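Side-chain contacts in ADP-dependent (S)-NAD(P)H-hydrate dehydratase (Streptococcus mutans, PDB 3BGK), which probably dehydrates the S-form of hydrated NAD(P)H, using ADP, and so repairs this damaged cofactor: residues A[96-99]-A[100-104]; A[109-112]-A[113-117]; A[142-145]-A[146-150]; A[174-178]-A[179-183]. One frame throughout, in Å; residues are numbered along the deposited sequence.

Interaction 1. Residues A[96-99]-A[100-104]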
ATOM      1  N   ASP A  96      -2.971  12.951  10.896  1.00 13.43           N
ATOM      2  CA  ASP A  96      -1.832  12.528  10.048  1.00 13.33           C
ATOM      3  C   ASP A  96      -1.680  11.003   9.881  1.00 12.75           C
ATOM      4  O   ASP A  96      -0.704  10.531   9.303  1.00 12.64           O
ATOM      5  CB  ASP A  96      -0.513  13.117  10.581  1.00 13.52           C
ATOM      6  CG  ASP A  96      -0.561  14.640  10.754  1.00 14.75           C
ATOM      7  OD1 ASP A  96       0.334  15.184  11.441  1.00 15.59           O
ATOM      8  OD2 ASP A  96      -1.480  15.296  10.210  1.00 15.01           O
ATOM      9  N   ASN A  97      -2.651  10.244  10.383  1.00 12.26           N
ATOM     10  CA  ASN A  97      -2.601   8.785  10.369  1.00 11.60           C
ATOM     11  C   ASN A  97      -3.721   8.178   9.515  1.00 11.28           C
ATOM     12  O   ASN A  97      -3.753   6.965   9.276  1.00 10.75           O
ATOM     13  CB  ASN A  97      -2.666   8.263  11.808  1.00 11.55           C
ATOM     14  CG  ASN A  97      -2.596   6.757  11.892  1.00 11.21           C
ATOM     15  OD1 ASN A  97      -1.685   6.128  11.351  1.00 10.34           O
ATOM     16  ND2 ASN A  97      -3.560   6.167  12.584  1.00 12.37           N
ATOM     17  N   ILE A  98      -4.628   9.036   9.055  1.00 11.12           N
ATOM     18  CA  ILE A  98      -5.773   8.613   8.240  1.00 11.09           C
ATOM     19  C   ILE A  98      -5.349   8.069   6.869  1.00 10.98           C
ATOM     20  O   ILE A  98      -5.916   7.074   6.397  1.00 11.29           O
ATOM     21  CB  ILE A  98      -6.819   9.755   8.099  1.00 11.15           C
ATOM     22  CG1 ILE A  98      -7.521   9.992   9.441  1.00 10.90           C
ATOM     23  CG2 ILE A  98      -7.852   9.436   7.004  1.00 11.07           C
ATOM     24  CD1 ILE A  98      -8.029  11.404   9.642  1.00 11.18           C
ATOM     25  N   THR A  99      -4.353   8.704   6.247  1.00 10.50           N
ATOM     26  CA  THR A  99      -3.860   8.276   4.934  1.00 10.44           C
ATOM     27  C   THR A  99      -3.302   6.851   4.978  1.00 10.18           C
ATOM     28  O   THR A  99      -3.605   6.022   4.106  1.00 10.22           O
ATOM     29  CB  THR A  99      -2.780   9.238   4.377  1.00 10.47           C
ATOM     30  OG1 THR A  99      -3.325  10.554   4.264  1.00 11.43           O
ATOM     31  CG2 THR A  99      -2.303   8.793   2.997  1.00 10.77           C
ATOM     32  N   ALA A 100      -2.475   6.586   5.988  1.00  9.83           N
ATOM     33  CA  ALA A 100      -1.871   5.274   6.186  1.00  9.43           C
ATOM     34  C   ALA A 100      -2.931   4.211   6.468  1.00  9.02           C
ATOM     35  O   ALA A 100      -2.850   3.098   5.946  1.00  8.91           O
ATOM     36  CB  ALA A 100      -0.834   5.324   7.303  1.00  9.41           C
ATOM     37  N   LEU A 101      -3.934   4.564   7.269  1.00  8.78           N
ATOM     38  CA  LEU A 101      -5.054   3.664   7.535  1.00  8.75           C
ATOM     39  C   LEU A 101      -5.760   3.298   6.237  1.00  8.92           C
ATOM     40  O   LEU A 101      -6.040   2.121   5.984  1.00  8.83           O
ATOM     41  CB  LEU A 101      -6.066   4.274   8.513  1.00  8.64           C
ATOM     42  CG  LEU A 101      -7.324   3.416   8.742  1.00  8.29           C
ATOM     43  CD1 LEU A 101      -7.155   2.450   9.897  1.00  7.81           C
ATOM     44  CD2 LEU A 101      -8.537   4.271   8.952  1.00  8.38           C
ATOM     45  N   HIS A 102      -6.040   4.305   5.413  1.00  9.00           N
ATOM     46  CA  HIS A 102      -6.750   4.061   4.158  1.00  8.91           C
ATOM     47  C   HIS A 102      -5.916   3.359   3.106  1.00  8.96           C
ATOM     48  O   HIS A 102      -6.472   2.709   2.217  1.00  9.52           O
ATOM     49  CB  HIS A 102      -7.381   5.331   3.609  1.00  8.66           C
ATOM     50  CG  HIS A 102      -8.672   5.672   4.272  1.00  8.53           C
ATOM     51  ND1 HIS A 102      -9.085   6.968   4.474  1.00  8.94           N
ATOM     52  CD2 HIS A 102      -9.630   4.880   4.807  1.00  8.74           C
ATOM     53  CE1 HIS A 102     -10.250   6.963   5.093  1.00  9.28           C
ATOM     54  NE2 HIS A 102     -10.608   5.708   5.299  1.00  9.83           N
ATOM     55  N   SER A 103      -4.594   3.460   3.217  1.00  8.56           N
ATOM     56  CA  SER A 103      -3.718   2.678   2.353  1.00  8.46           C
ATOM     57  C   SER A 103      -3.996   1.194   2.571  1.00  8.31           C
ATOM     58  O   SER A 103      -3.998   0.422   1.620  1.00  8.69           O
ATOM     59  CB  SER A 103      -2.239   3.003   2.596  1.00  8.27           C
ATOM     60  OG  SER A 103      -1.788   2.497   3.847  1.00  8.70           O
ATOM     61  N   HIS A 104      -4.254   0.815   3.823  1.00  8.05           N
ATOM     62  CA  HIS A 104      -4.517  -0.582   4.191  1.00  7.62           C
ATOM     63  C   HIS A 104      -5.978  -0.957   4.046  1.00  7.39           C
ATOM     64  O   HIS A 104      -6.298  -2.103   3.708  1.00  7.18           O
ATOM     65  CB  HIS A 104      -4.122  -0.835   5.648  1.00  7.49           C
ATOM     66  CG  HIS A 104      -2.648  -0.866   5.879  1.00  7.23           C
ATOM     67  ND1 HIS A 104      -1.894  -2.008   5.706  1.00  6.77           N
ATOM     68  CD2 HIS A 104      -1.785   0.101   6.271  1.00  6.52           C
ATOM     69  CE1 HIS A 104      -0.630  -1.742   5.979  1.00  5.92           C
ATOM     70  NE2 HIS A 104      -0.535  -0.470   6.320  1.00  6.31           N
TER
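Helix 98-104 is the crossover helix of the beta-alpha-beta unit that leads from strand 88-93 to strand 109-112, and I98 and H102, one turn apart on it, lie side by side and point the same way. The methyl CG2 of I98 sits 3.7 Å from ND1 of H102 and 3.9 Å from its CE1. It reaches the imidazole because CG2 stands anti to the backbone N of I98, while the remaining branch, CG1 and CD1, runs toward strand 109-112. Backbone bonds clamp the same turn: N of H102 donates to O of I98 at 2.9 Å, with L101 N to N97 O before it and S103 N to T99 O after it. At the start of the helix the amide ND2 of N97 is bound to OG1 of T93, which ties the first turn to the end of strand 88-93. The helix also packs against two neighbouring subunits; H102 O accepts a bond from NE2 of H104 of a second subunit. The orientation of the H102 ring is probably held by the bond from its NE2 to O of A108 together with the I98 contact; its ND1 side rests against an aliphatic methyl, and this packing supplements the polar anchor.

Interaction 2. Residues A[109-112]-A[113-117]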
HETATM    1  N   MSE A 109     -14.174   4.200   7.541  1.00 14.21           N
HETATM    2  CA  MSE A 109     -14.161   5.653   7.615  1.00 15.53           C
HETATM    3  C   MSE A 109     -13.225   6.075   8.742  1.00 15.76           C
HETATM    4  O   MSE A 109     -13.128   5.399   9.766  1.00 15.80           O
HETATM    5  CB  MSE A 109     -15.572   6.210   7.813  1.00 16.08           C
HETATM    6  CG  MSE A 109     -15.672   7.729   7.691  1.00 18.43           C
HETATM    7 SE   MSE A 109     -15.480   8.628   9.418  1.00 24.11          SE
HETATM    8  CE  MSE A 109     -17.379   8.839   9.815  1.00 23.11           C
ATOM      9  N   ALA A 110     -12.517   7.177   8.534  1.00 16.36           N
ATOM     10  CA  ALA A 110     -11.586   7.685   9.530  1.00 16.94           C
ATOM     11  C   ALA A 110     -11.681   9.194   9.614  1.00 17.42           C
ATOM     12  O   ALA A 110     -11.817   9.871   8.593  1.00 17.55           O
ATOM     13  CB  ALA A 110     -10.166   7.266   9.192  1.00 16.76           C
ATOM     14  N   PHE A 111     -11.602   9.718  10.833  1.00 17.99           N
ATOM     15  CA  PHE A 111     -11.614  11.165  11.043  1.00 18.57           C
ATOM     16  C   PHE A 111     -10.662  11.566  12.164  1.00 19.39           C
ATOM     17  O   PHE A 111     -10.162  10.720  12.910  1.00 19.39           O
ATOM     18  CB  PHE A 111     -13.043  11.685  11.306  1.00 18.19           C
ATOM     19  CG  PHE A 111     -13.659  11.173  12.585  1.00 17.09           C
ATOM     20  CD1 PHE A 111     -13.711  11.976  13.712  1.00 16.43           C
ATOM     21  CD2 PHE A 111     -14.182   9.887  12.661  1.00 16.08           C
ATOM     22  CE1 PHE A 111     -14.274  11.507  14.895  1.00 15.94           C
ATOM     23  CE2 PHE A 111     -14.742   9.411  13.844  1.00 15.44           C
ATOM     24  CZ  PHE A 111     -14.790  10.222  14.957  1.00 15.41           C
ATOM     25  N   ASP A 112     -10.416  12.866  12.259  1.00 20.63           N
ATOM     26  CA  ASP A 112      -9.570  13.450  13.287  1.00 21.82           C
ATOM     27  C   ASP A 112     -10.290  13.360  14.627  1.00 22.49           C
ATOM     28  O   ASP A 112     -11.389  13.899  14.799  1.00 22.50           O
ATOM     29  CB  ASP A 112      -9.294  14.912  12.927  1.00 21.92           C
ATOM     30  CG  ASP A 112      -8.130  15.506  13.699  1.00 23.14           C
ATOM     31  OD1 ASP A 112      -7.768  14.996  14.785  1.00 24.44           O
ATOM     32  OD2 ASP A 112      -7.582  16.520  13.216  1.00 24.62           O
HETATM   33  N   MSE A 113      -9.668  12.679  15.579  1.00 23.45           N
HETATM   34  CA  MSE A 113     -10.271  12.520  16.900  1.00 24.72           C
HETATM   35  C   MSE A 113     -10.438  13.833  17.680  1.00 24.88           C
HETATM   36  O   MSE A 113     -11.208  13.874  18.643  1.00 24.97           O
HETATM   37  CB  MSE A 113      -9.534  11.461  17.729  1.00 25.09           C
HETATM   38  CG  MSE A 113      -8.052  11.726  17.947  1.00 27.64           C
HETATM   39 SE   MSE A 113      -7.176  10.350  19.030  1.00 33.99          SE
HETATM   40  CE  MSE A 113      -8.371  10.309  20.527  1.00 29.00           C
ATOM     41  N   VAL A 114      -9.740  14.896  17.261  1.00 25.23           N
ATOM     42  CA  VAL A 114      -9.884  16.223  17.898  1.00 25.55           C
ATOM     43  C   VAL A 114     -11.221  16.879  17.558  1.00 25.67           C
ATOM     44  O   VAL A 114     -11.641  17.828  18.228  1.00 25.73           O
ATOM     45  CB  VAL A 114      -8.729  17.231  17.555  1.00 25.53           C
ATOM     46  CG1 VAL A 114      -7.353  16.587  17.710  1.00 25.63           C
ATOM     47  CG2 VAL A 114      -8.902  17.823  16.165  1.00 25.66           C
ATOM     48  N   GLU A 115     -11.873  16.377  16.511  1.00 25.83           N
ATOM     49  CA  GLU A 115     -13.161  16.909  16.076  1.00 25.90           C
ATOM     50  C   GLU A 115     -14.256  16.421  17.024  1.00 25.75           C
ATOM     51  O   GLU A 115     -14.856  15.362  16.824  1.00 25.70           O
ATOM     52  CB  GLU A 115     -13.430  16.561  14.603  1.00 25.99           C
ATOM     53  CG  GLU A 115     -12.509  17.331  13.636  1.00 26.87           C
ATOM     54  CD  GLU A 115     -12.417  16.728  12.233  1.00 27.84           C
ATOM     55  OE1 GLU A 115     -12.697  15.520  12.065  1.00 28.43           O
ATOM     56  OE2 GLU A 115     -12.053  17.472  11.295  1.00 27.84           O
ATOM     57  N   LYS A 116     -14.492  17.223  18.062  1.00 25.51           N
ATOM     58  CA  LYS A 116     -15.311  16.840  19.212  1.00 25.17           C
ATOM     59  C   LYS A 116     -16.755  16.493  18.868  1.00 24.84           C
ATOM     60  O   LYS A 116     -17.302  15.522  19.397  1.00 24.83           O
ATOM     61  CB  LYS A 116     -15.280  17.944  20.278  1.00 25.28           C
ATOM     62  N   ASP A 117     -17.371  17.287  17.993  1.00 24.46           N
ATOM     63  CA  ASP A 117     -18.782  17.101  17.643  1.00 24.20           C
ATOM     64  C   ASP A 117     -19.005  15.885  16.750  1.00 23.77           C
ATOM     65  O   ASP A 117     -20.023  15.199  16.876  1.00 23.53           O
ATOM     66  CB  ASP A 117     -19.368  18.371  17.009  1.00 24.46           C
ATOM     67  CG  ASP A 117     -19.723  19.448  18.052  1.00 25.60           C
ATOM     68  OD1 ASP A 117     -19.625  19.178  19.274  1.00 25.77           O
ATOM     69  OD2 ASP A 117     -20.103  20.572  17.645  1.00 26.36           O
TER
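With CG anti to its backbone N (chi1 -164°), D112 swings its carboxylate over the turn that follows, while E115 keeps CG beside its own N (chi1 -70°) and stretches its chain back past D112. OD1 of D112 accepts the backbone N of V114 at 3.2 Å, an Asx turn; the N-H points nearly straight at the oxygen but arrives from above the carboxylate plane, 50° out of it. The methyl CG2 of V114 closes on the same oxygen at 3.3 Å. The Asx turn is nested in a type I beta turn of the main chain from D112 to E115, closed by E115 N to D112 O at 3.1 Å, and the turn carries the chain out of strand 109-112, the outermost strand of the sheet within this chain, into helix 116-125, of which E115 is the N-cap residue. OE1 of E115 lies 3.9 Å from CB of F111, at the edge of the phenyl ring and near its plane; ring and carboxylate are almost coplanar. This oxygen is held by a salt bridge from NH1 of R118 and a hydrogen bond with OH of Y68 of a second subunit, a hydroxyl that also bonds to N of D112.

Interaction 3. Residues A[142-145]-A[146-150]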
ATOM      1  N   GLN A 142      -6.654  12.166  27.167  1.00 29.46           N
ATOM      2  CA  GLN A 142      -7.521  12.380  28.334  1.00 29.39           C
ATOM      3  C   GLN A 142      -8.808  13.142  28.015  1.00 28.81           C
ATOM      4  O   GLN A 142      -9.863  12.837  28.574  1.00 28.62           O
ATOM      5  CB  GLN A 142      -6.766  13.077  29.472  1.00 29.62           C
ATOM      6  CG  GLN A 142      -6.576  12.205  30.715  1.00 30.98           C
ATOM      7  CD  GLN A 142      -7.898  11.856  31.413  1.00 32.27           C
ATOM      8  OE1 GLN A 142      -8.171  10.690  31.704  1.00 33.08           O
ATOM      9  NE2 GLN A 142      -8.716  12.870  31.682  1.00 32.30           N
ATOM     10  N   THR A 143      -8.706  14.139  27.134  1.00 28.28           N
ATOM     11  CA  THR A 143      -9.871  14.893  26.663  1.00 27.89           C
ATOM     12  C   THR A 143     -10.827  13.930  25.961  1.00 27.47           C
ATOM     13  O   THR A 143     -12.029  13.909  26.250  1.00 27.53           O
ATOM     14  CB  THR A 143      -9.451  16.058  25.719  1.00 27.96           C
ATOM     15  OG1 THR A 143      -8.724  17.041  26.465  1.00 28.43           O
ATOM     16  CG2 THR A 143     -10.665  16.730  25.077  1.00 27.91           C
ATOM     17  N   THR A 144     -10.266  13.115  25.069  1.00 26.73           N
ATOM     18  CA  THR A 144     -11.004  12.105  24.326  1.00 26.00           C
ATOM     19  C   THR A 144     -11.590  11.022  25.215  1.00 25.72           C
ATOM     20  O   THR A 144     -12.758  10.658  25.047  1.00 25.93           O
ATOM     21  CB  THR A 144     -10.118  11.429  23.285  1.00 25.87           C
ATOM     22  OG1 THR A 144      -9.520  12.434  22.460  1.00 25.55           O
ATOM     23  CG2 THR A 144     -10.936  10.478  22.427  1.00 25.58           C
ATOM     24  N   PHE A 145     -10.788  10.495  26.137  1.00 25.19           N
ATOM     25  CA  PHE A 145     -11.278   9.488  27.071  1.00 24.94           C
ATOM     26  C   PHE A 145     -12.564   9.987  27.712  1.00 25.26           C
ATOM     27  O   PHE A 145     -13.571   9.272  27.744  1.00 25.42           O
ATOM     28  CB  PHE A 145     -10.248   9.179  28.157  1.00 24.71           C
ATOM     29  CG  PHE A 145     -10.665   8.072  29.086  1.00 23.32           C
ATOM     30  CD1 PHE A 145     -10.277   6.758  28.840  1.00 22.26           C
ATOM     31  CD2 PHE A 145     -11.448   8.339  30.201  1.00 21.67           C
ATOM     32  CE1 PHE A 145     -10.664   5.730  29.694  1.00 21.70           C
ATOM     33  CE2 PHE A 145     -11.842   7.320  31.054  1.00 20.90           C
ATOM     34  CZ  PHE A 145     -11.448   6.017  30.805  1.00 21.28           C
ATOM     35  N   ASP A 146     -12.520  11.232  28.189  1.00 25.38           N
ATOM     36  CA  ASP A 146     -13.629  11.838  28.916  1.00 25.55           C
ATOM     37  C   ASP A 146     -14.847  12.165  28.051  1.00 25.40           C
ATOM     38  O   ASP A 146     -15.970  12.167  28.555  1.00 25.32           O
ATOM     39  CB  ASP A 146     -13.153  13.068  29.700  1.00 25.66           C
ATOM     40  CG  ASP A 146     -12.276  12.700  30.891  1.00 25.80           C
ATOM     41  OD1 ASP A 146     -12.565  11.697  31.583  1.00 25.93           O
ATOM     42  OD2 ASP A 146     -11.292  13.424  31.140  1.00 26.45           O
ATOM     43  N   VAL A 147     -14.628  12.435  26.764  1.00 25.42           N
ATOM     44  CA  VAL A 147     -15.735  12.625  25.818  1.00 25.53           C
ATOM     45  C   VAL A 147     -16.488  11.305  25.679  1.00 25.64           C
ATOM     46  O   VAL A 147     -17.698  11.237  25.922  1.00 25.77           O
ATOM     47  CB  VAL A 147     -15.254  13.121  24.422  1.00 25.54           C
ATOM     48  CG1 VAL A 147     -16.403  13.124  23.412  1.00 25.38           C
ATOM     49  CG2 VAL A 147     -14.653  14.509  24.526  1.00 25.53           C
ATOM     50  N   VAL A 148     -15.742  10.262  25.316  1.00 25.70           N
ATOM     51  CA  VAL A 148     -16.265   8.906  25.158  1.00 25.35           C
ATOM     52  C   VAL A 148     -16.987   8.465  26.418  1.00 25.30           C
ATOM     53  O   VAL A 148     -18.138   8.051  26.351  1.00 25.81           O
ATOM     54  CB  VAL A 148     -15.129   7.910  24.813  1.00 25.31           C
ATOM     55  CG1 VAL A 148     -15.629   6.463  24.833  1.00 25.21           C
ATOM     56  CG2 VAL A 148     -14.521   8.264  23.474  1.00 24.87           C
ATOM     57  N   TRP A 149     -16.316   8.581  27.562  1.00 25.03           N
ATOM     58  CA  TRP A 149     -16.871   8.161  28.846  1.00 24.80           C
ATOM     59  C   TRP A 149     -18.228   8.797  29.170  1.00 24.77           C
ATOM     60  O   TRP A 149     -19.085   8.154  29.775  1.00 24.87           O
ATOM     61  CB  TRP A 149     -15.871   8.439  29.974  1.00 24.78           C
ATOM     62  CG  TRP A 149     -16.130   7.615  31.196  1.00 24.79           C
ATOM     63  CD1 TRP A 149     -16.733   8.024  32.357  1.00 24.71           C
ATOM     64  CD2 TRP A 149     -15.822   6.227  31.371  1.00 24.12           C
ATOM     65  NE1 TRP A 149     -16.810   6.973  33.243  1.00 24.76           N
ATOM     66  CE2 TRP A 149     -16.259   5.861  32.664  1.00 24.12           C
ATOM     67  CE3 TRP A 149     -15.216   5.258  30.559  1.00 24.19           C
ATOM     68  CZ2 TRP A 149     -16.105   4.568  33.168  1.00 24.27           C
ATOM     69  CZ3 TRP A 149     -15.061   3.969  31.062  1.00 24.38           C
ATOM     70  CH2 TRP A 149     -15.510   3.638  32.353  1.00 24.30           C
ATOM     71  N   GLN A 150     -18.426  10.050  28.765  1.00 24.83           N
ATOM     72  CA  GLN A 150     -19.704  10.744  28.997  1.00 24.95           C
ATOM     73  C   GLN A 150     -20.754  10.480  27.907  1.00 24.62           C
ATOM     74  O   GLN A 150     -21.950  10.701  28.118  1.00 24.65           O
ATOM     75  CB  GLN A 150     -19.488  12.253  29.173  1.00 25.05           C
ATOM     76  CG  GLN A 150     -18.776  12.636  30.476  1.00 26.05           C
TER
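The phenyl ring of F145 lies alongside the indole of W149, one helical turn further on, with its CE2 about 3.7 Å above one face of the indole and displaced toward the rim. The planes are only 12° from parallel, yet the centroids of the phenyl and the six-membered indole ring stand 5.4 Å apart: the rings are slid so far that they barely overlap, and the touching is done by the outer edge of F145, its CZ reaching CE3 of W149 at 3.9 Å. Both side chains hold CG anti to the backbone N (chi1 -176° for F145), which sends the two rings in the same direction from the helix. Underneath, W149 N donates to F145 O at 2.8 Å. This is helix 139-151, the crossover between strands 128-131 and 157-161; F145 packs on M131 of the first strand and on L167 and L168 of helix 163-170, and W149 takes a cation-pi contact from R171. D146 makes the polar part of the contact. Its OD1 comes to the edge of the phenyl ring of F145 in plane, 3.8 Å from CD2, with the carboxylate nearly perpendicular to the ring. Its other oxygen, OD2, accepts NE2 of Q142 at 2.7 Å, a weak bond because the N-H is bent to 115°; amide and carboxylate planes are steeply inclined to each other. The chain of Q142 is bent at chi2, which brings the amide there. Away from the rings, CG2 of V147 rests 3.2 Å from the carbonyl O of T143.

Interaction 4. Residues A[174-178]-A[179-183]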
ATOM      1  N   ALA A 174     -17.339   6.890  39.381  1.00 32.83           N
ATOM      2  CA  ALA A 174     -17.947   5.914  40.286  1.00 32.62           C
ATOM      3  C   ALA A 174     -19.037   5.111  39.584  1.00 32.34           C
ATOM      4  O   ALA A 174     -19.268   3.942  39.921  1.00 32.46           O
ATOM      5  CB  ALA A 174     -18.510   6.603  41.524  1.00 32.77           C
ATOM      6  N   ILE A 175     -19.704   5.747  38.621  1.00 31.68           N
ATOM      7  CA  ILE A 175     -20.732   5.091  37.816  1.00 30.95           C
ATOM      8  C   ILE A 175     -20.192   4.756  36.428  1.00 30.27           C
ATOM      9  O   ILE A 175     -19.624   5.612  35.737  1.00 29.95           O
ATOM     10  CB  ILE A 175     -22.024   5.944  37.692  1.00 31.14           C
ATOM     11  CG1 ILE A 175     -22.616   6.229  39.075  1.00 31.54           C
ATOM     12  CG2 ILE A 175     -23.065   5.241  36.803  1.00 31.08           C
ATOM     13  CD1 ILE A 175     -23.814   7.179  39.064  1.00 32.78           C
ATOM     14  N   TRP A 176     -20.375   3.498  36.042  1.00 29.59           N
ATOM     15  CA  TRP A 176     -19.987   3.015  34.726  1.00 28.99           C
ATOM     16  C   TRP A 176     -21.110   3.302  33.731  1.00 28.25           C
ATOM     17  O   TRP A 176     -22.279   3.036  34.029  1.00 28.14           O
ATOM     18  CB  TRP A 176     -19.668   1.520  34.794  1.00 29.19           C
ATOM     19  CG  TRP A 176     -18.483   1.221  35.679  1.00 30.34           C
ATOM     20  CD1 TRP A 176     -18.459   1.211  37.047  1.00 31.07           C
ATOM     21  CD2 TRP A 176     -17.151   0.898  35.254  1.00 31.08           C
ATOM     22  NE1 TRP A 176     -17.195   0.903  37.500  1.00 31.35           N
ATOM     23  CE2 TRP A 176     -16.375   0.706  36.421  1.00 31.46           C
ATOM     24  CE3 TRP A 176     -16.539   0.752  34.004  1.00 31.40           C
ATOM     25  CZ2 TRP A 176     -15.018   0.374  36.371  1.00 31.89           C
ATOM     26  CZ3 TRP A 176     -15.187   0.422  33.955  1.00 31.80           C
ATOM     27  CH2 TRP A 176     -14.444   0.237  35.131  1.00 32.07           C
ATOM     28  N   PRO A 177     -20.761   3.851  32.549  1.00 27.57           N
ATOM     29  CA  PRO A 177     -21.756   4.257  31.553  1.00 27.10           C
ATOM     30  C   PRO A 177     -22.404   3.061  30.850  1.00 26.61           C
ATOM     31  O   PRO A 177     -23.439   3.212  30.199  1.00 26.56           O
ATOM     32  CB  PRO A 177     -20.936   5.090  30.562  1.00 27.11           C
ATOM     33  CG  PRO A 177     -19.574   4.527  30.648  1.00 27.42           C
ATOM     34  CD  PRO A 177     -19.386   4.099  32.078  1.00 27.44           C
ATOM     35  N   THR A 178     -21.784   1.893  30.977  1.00 26.21           N
ATOM     36  CA  THR A 178     -22.359   0.640  30.502  1.00 25.84           C
ATOM     37  C   THR A 178     -21.910  -0.514  31.391  1.00 25.84           C
ATOM     38  O   THR A 178     -20.896  -0.412  32.080  1.00 26.01           O
ATOM     39  CB  THR A 178     -22.018   0.355  29.015  1.00 25.65           C
ATOM     40  OG1 THR A 178     -22.621  -0.881  28.618  1.00 24.94           O
ATOM     41  CG2 THR A 178     -20.513   0.275  28.794  1.00 25.39           C
ATOM     42  N   LYS A 179     -22.680  -1.598  31.382  1.00 25.87           N
ATOM     43  CA  LYS A 179     -22.345  -2.805  32.136  1.00 25.90           C
ATOM     44  C   LYS A 179     -21.608  -3.794  31.236  1.00 25.59           C
ATOM     45  O   LYS A 179     -20.973  -4.740  31.717  1.00 25.42           O
ATOM     46  CB  LYS A 179     -23.614  -3.461  32.687  1.00 26.22           C
ATOM     47  CG  LYS A 179     -24.379  -2.626  33.701  1.00 27.32           C
ATOM     48  CD  LYS A 179     -25.689  -3.313  34.068  1.00 29.30           C
ATOM     49  CE  LYS A 179     -26.446  -2.540  35.143  1.00 30.44           C
ATOM     50  NZ  LYS A 179     -27.521  -3.372  35.763  1.00 30.70           N
ATOM     51  N   GLN A 180     -21.700  -3.562  29.928  1.00 25.23           N
ATOM     52  CA  GLN A 180     -21.084  -4.429  28.926  1.00 24.95           C
ATOM     53  C   GLN A 180     -19.653  -3.959  28.635  1.00 24.37           C
ATOM     54  O   GLN A 180     -19.348  -3.457  27.554  1.00 24.43           O
ATOM     55  CB  GLN A 180     -21.955  -4.477  27.665  1.00 25.12           C
ATOM     56  CG  GLN A 180     -23.440  -4.749  27.962  1.00 25.68           C
ATOM     57  CD  GLN A 180     -24.329  -4.795  26.718  1.00 26.99           C
ATOM     58  OE1 GLN A 180     -25.527  -4.512  26.794  1.00 27.79           O
ATOM     59  NE2 GLN A 180     -23.747  -5.156  25.575  1.00 26.79           N
ATOM     60  N   ILE A 181     -18.795  -4.123  29.638  1.00 23.81           N
ATOM     61  CA  ILE A 181     -17.406  -3.666  29.620  1.00 22.92           C
ATOM     62  C   ILE A 181     -16.476  -4.842  29.355  1.00 22.53           C
ATOM     63  O   ILE A 181     -16.618  -5.896  29.982  1.00 22.38           O
ATOM     64  CB  ILE A 181     -17.017  -3.054  30.989  1.00 22.85           C
ATOM     65  CG1 ILE A 181     -17.962  -1.908  31.373  1.00 23.11           C
ATOM     66  CG2 ILE A 181     -15.534  -2.628  31.016  1.00 22.68           C
ATOM     67  CD1 ILE A 181     -17.584  -0.530  30.808  1.00 24.63           C
ATOM     68  N   ILE A 182     -15.541  -4.662  28.421  1.00 21.97           N
ATOM     69  CA  ILE A 182     -14.457  -5.622  28.207  1.00 21.46           C
ATOM     70  C   ILE A 182     -13.116  -4.921  28.433  1.00 21.71           C
ATOM     71  O   ILE A 182     -12.853  -3.869  27.852  1.00 21.40           O
ATOM     72  CB  ILE A 182     -14.488  -6.273  26.795  1.00 21.20           C
ATOM     73  CG1 ILE A 182     -15.858  -6.906  26.507  1.00 20.40           C
ATOM     74  CG2 ILE A 182     -13.370  -7.307  26.655  1.00 20.50           C
ATOM     75  CD1 ILE A 182     -16.004  -7.508  25.114  1.00 17.33           C
ATOM     76  N   LEU A 183     -12.283  -5.498  29.295  1.00 22.03           N
ATOM     77  CA  LEU A 183     -10.953  -4.963  29.550  1.00 22.44           C
ATOM     78  C   LEU A 183      -9.902  -5.869  28.919  1.00 23.06           C
ATOM     79  O   LEU A 183      -9.921  -7.081  29.113  1.00 23.03           O
ATOM     80  CB  LEU A 183     -10.695  -4.818  31.057  1.00 22.22           C
ATOM     81  CG  LEU A 183     -11.702  -4.089  31.957  1.00 21.58           C
ATOM     82  CD1 LEU A 183     -11.452  -4.449  33.408  1.00 20.10           C
ATOM     83  CD2 LEU A 183     -11.684  -2.572  31.761  1.00 20.19           C
TER
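I181, in strand 181-184, belongs to one of the parallel strands at the heart of the mixed sheet in this three-layer alpha/beta fold, and its side chain reaches back over the loop that follows helix 163-170. Its CB points toward that loop. From there CG1 passes 3.4 Å from the carbonyl O of T178 and 4.0 Å from CE3 of W176. The tip, CD1, then fits between two groups, lying 3.6 Å from CE3 of W176 and an equal distance from CG2 of T178. A second torsion of -86° folds CD1 round to this position; the isoleucine and tryptophan side chains cross at about a right angle, and CD1 meets the benzene part of the indole obliquely. W176 itself also packs on P214 and on L168 of helix 163-170, so the contact joins the strand to the helical layer on one side of the sheet. Between loop and strand the chain bends sharply, with Q180 at the centre of an inverse gamma turn. T178 braces the bend through an ST turn: its OG1, anti to the backbone N of T178, accepts the backbone N of Q180 at 3.1 Å, with an N-H...O angle of 159°. The same hydroxyl has the carbonyl oxygens of Q156, its strongest partner, and P154 within hydrogen-bonding range, before strand 157-161, its single proton being shared between them or going to one.

How the interactions relate
All four contacts are partly buried. Interactions 1 and 2 lie at the subunit interface, beside or in the outermost strand within the chain, and adjoin: L101 CD2 of helix 98-104 meets A110 CB of strand 109-112 at 3.4 Å. Polar groups there serve the tetramer as well as the local turn. Interactions 3 and 4 are met by no other chain and are more aromatic and aliphatic, both packing within the chain against helix 163-170; they join where W149 CH2 approaches W176 CE3 to 3.5 Å. M113 of interaction 2 touches T144 of interaction 3. Interactions 1 and 3 are turns within crossover helices with apolar packing along them, whereas 2 and 4 are bends at strand ends with polar turn closures.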